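Local coordinates for monovalent Na+/H+ antiporter subunit A (Dietzia sp. DQ12-45-1b, PDB 7D3U), which probably works as an antiporter-type subunit of a multi-subunit membrane complex that exchanges sodium ions for protons across the cell membrane, at residues T413-A417 / L515-L519. Sequence-based numbering, arbitrary orientation.
Sequences TFTFA and LGIVL
The ring of Phe416 meets the backbone of the helix beside it: Gly516 O lies at its edge, in the ring plane, while CD2 comes obliquely to 3.4 Å from Gly516 CA, and CE2 reaches Ile517 CG1 at 3.6 Å. With CG anti to the backbone N (chi1 175°), the ring reaches toward the other helix and lies against Gly516, where the absence of a side chain lets it settle against the main chain. The ring of Phe414 also takes part, CE1 touching Leu519 CD1 at 3.6 Å, the two side chains crossing at about a right angle. The leucine is forked between partners, its CD2 meeting Ala417 CB at 3.8 Å. Between the rings, Thr413 turns its methyl across, CG2 lying 3.5 Å from Leu515 CB, while OG1 bonds to Val409 O of its own helix. Replacing Phe416 by alanine removes the ring, which is likely to strip Gly516 and Ile517 CG1 of their aromatic neighbour and open a gap between the helices. Helices 402-423 and 504-520 illustrate how a glycine permits close packing: the segment axes approach to 8.1 Å and cross at -49°. Helix 261-284 adds Met283, which touches both Phe414 and Leu519. Since each segment spends its backbone bonding within its own helix and Thr413 does likewise with its hydroxyl, adhesion here rests on shape and apolar contact, as suits two predicted transmembrane helices.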
loop_
_atom_site.group_PDB
_atom_site.type_symbol
_atom_site.label_atom_id
_atom_site.label_comp_id
_atom_site.label_asym_id
_atom_site.label_seq_id
_atom_site.Cartn_x
_atom_site.Cartn_y
_atom_site.Cartn_z
ATOM N N THR B 413 53.853 14.185 26.081
ATOM C CA THR B 413 54.076 14.064 27.517
ATOM C C THR B 413 53.041 13.146 28.147
ATOM O O THR B 413 53.381 12.217 28.890
ATOM C CB THR B 413 54.030 15.439 28.175
ATOM O OG1 THR B 413 54.660 16.404 27.323
ATOM C CG2 THR B 413 54.730 15.403 29.508
ATOM N N PHE B 414 51.765 13.390 27.854
ATOM C CA PHE B 414 50.723 12.540 28.418
ATOM C C PHE B 414 50.812 11.110 27.889
ATOM O O PHE B 414 50.481 10.162 28.614
ATOM C CB PHE B 414 49.349 13.141 28.139
ATOM C CG PHE B 414 49.072 14.396 28.913
ATOM C CD1 PHE B 414 49.207 14.419 30.288
ATOM C CD2 PHE B 414 48.677 15.553 28.267
ATOM C CE1 PHE B 414 48.953 15.572 31.004
ATOM C CE2 PHE B 414 48.423 16.709 28.977
ATOM C CZ PHE B 414 48.561 16.717 30.346
ATOM N N THR B 415 51.280 10.927 26.650
ATOM C CA THR B 415 51.379 9.572 26.115
ATOM C C THR B 415 52.525 8.808 26.771
ATOM O O THR B 415 52.393 7.612 27.061
ATOM C CB THR B 415 51.509 9.603 24.585
ATOM O OG1 THR B 415 51.394 8.273 24.067
ATOM C CG2 THR B 415 52.840 10.169 24.129
ATOM N N PHE B 416 53.635 9.490 27.068
ATOM C CA PHE B 416 54.693 8.854 27.842
ATOM C C PHE B 416 54.207 8.536 29.247
ATOM O O PHE B 416 54.526 7.476 29.799
ATOM C CB PHE B 416 55.933 9.747 27.892
ATOM C CG PHE B 416 57.028 9.215 28.775
ATOM C CD1 PHE B 416 57.964 8.328 28.281
ATOM C CD2 PHE B 416 57.121 9.603 30.098
ATOM C CE1 PHE B 416 58.967 7.837 29.089
ATOM C CE2 PHE B 416 58.124 9.118 30.910
ATOM C CZ PHE B 416 59.047 8.233 30.404
ATOM N N ALA B 417 53.421 9.440 29.835
ATOM C CA ALA B 417 52.869 9.193 31.162
ATOM C C ALA B 417 52.031 7.922 31.182
ATOM O O ALA B 417 52.231 7.045 32.031
ATOM C CB ALA B 417 52.039 10.393 31.615
ATOM N N LEU B 515 59.444 15.819 31.019
ATOM C CA LEU B 515 58.166 16.181 31.620
ATOM C C LEU B 515 57.292 14.961 31.865
ATOM O O LEU B 515 56.503 14.956 32.810
ATOM C CB LEU B 515 57.433 17.197 30.746
ATOM C CG LEU B 515 57.789 18.671 30.938
ATOM C CD1 LEU B 515 59.222 18.950 30.517
ATOM C CD2 LEU B 515 56.820 19.554 30.171
ATOM N N GLY B 516 57.440 13.902 31.067
ATOM C CA GLY B 516 56.657 12.705 31.309
ATOM C C GLY B 516 57.126 11.942 32.531
ATOM O O GLY B 516 56.313 11.387 33.273
ATOM N N ILE B 517 58.440 11.894 32.755
ATOM C CA ILE B 517 58.951 11.317 33.995
ATOM C C ILE B 517 58.481 12.141 35.185
ATOM O O ILE B 517 58.018 11.597 36.198
ATOM C CB ILE B 517 60.486 11.213 33.943
ATOM C CG1 ILE B 517 60.907 10.062 33.030
ATOM C CG2 ILE B 517 61.053 11.020 35.338
ATOM C CD1 ILE B 517 62.403 9.855 32.961
ATOM N N VAL B 518 58.576 13.468 35.073
ATOM C CA VAL B 518 58.080 14.355 36.124
ATOM C C VAL B 518 56.597 14.119 36.374
ATOM O O VAL B 518 56.129 14.201 37.515
ATOM C CB VAL B 518 58.373 15.821 35.747
ATOM C CG1 VAL B 518 57.420 16.770 36.455
ATOM C CG2 VAL B 518 59.817 16.170 36.069
ATOM N N LEU B 519 55.840 13.801 35.324
ATOM C CA LEU B 519 54.408 13.572 35.467
ATOM C C LEU B 519 54.128 12.237 36.146
ATOM O O LEU B 519 53.284 12.154 37.045
ATOM C CB LEU B 519 53.741 13.628 34.093
ATOM C CG LEU B 519 52.289 14.089 34.027
ATOM C CD1 LEU B 519 51.972 14.614 32.641
ATOM C CD2 LEU B 519 51.356 12.957 34.392
#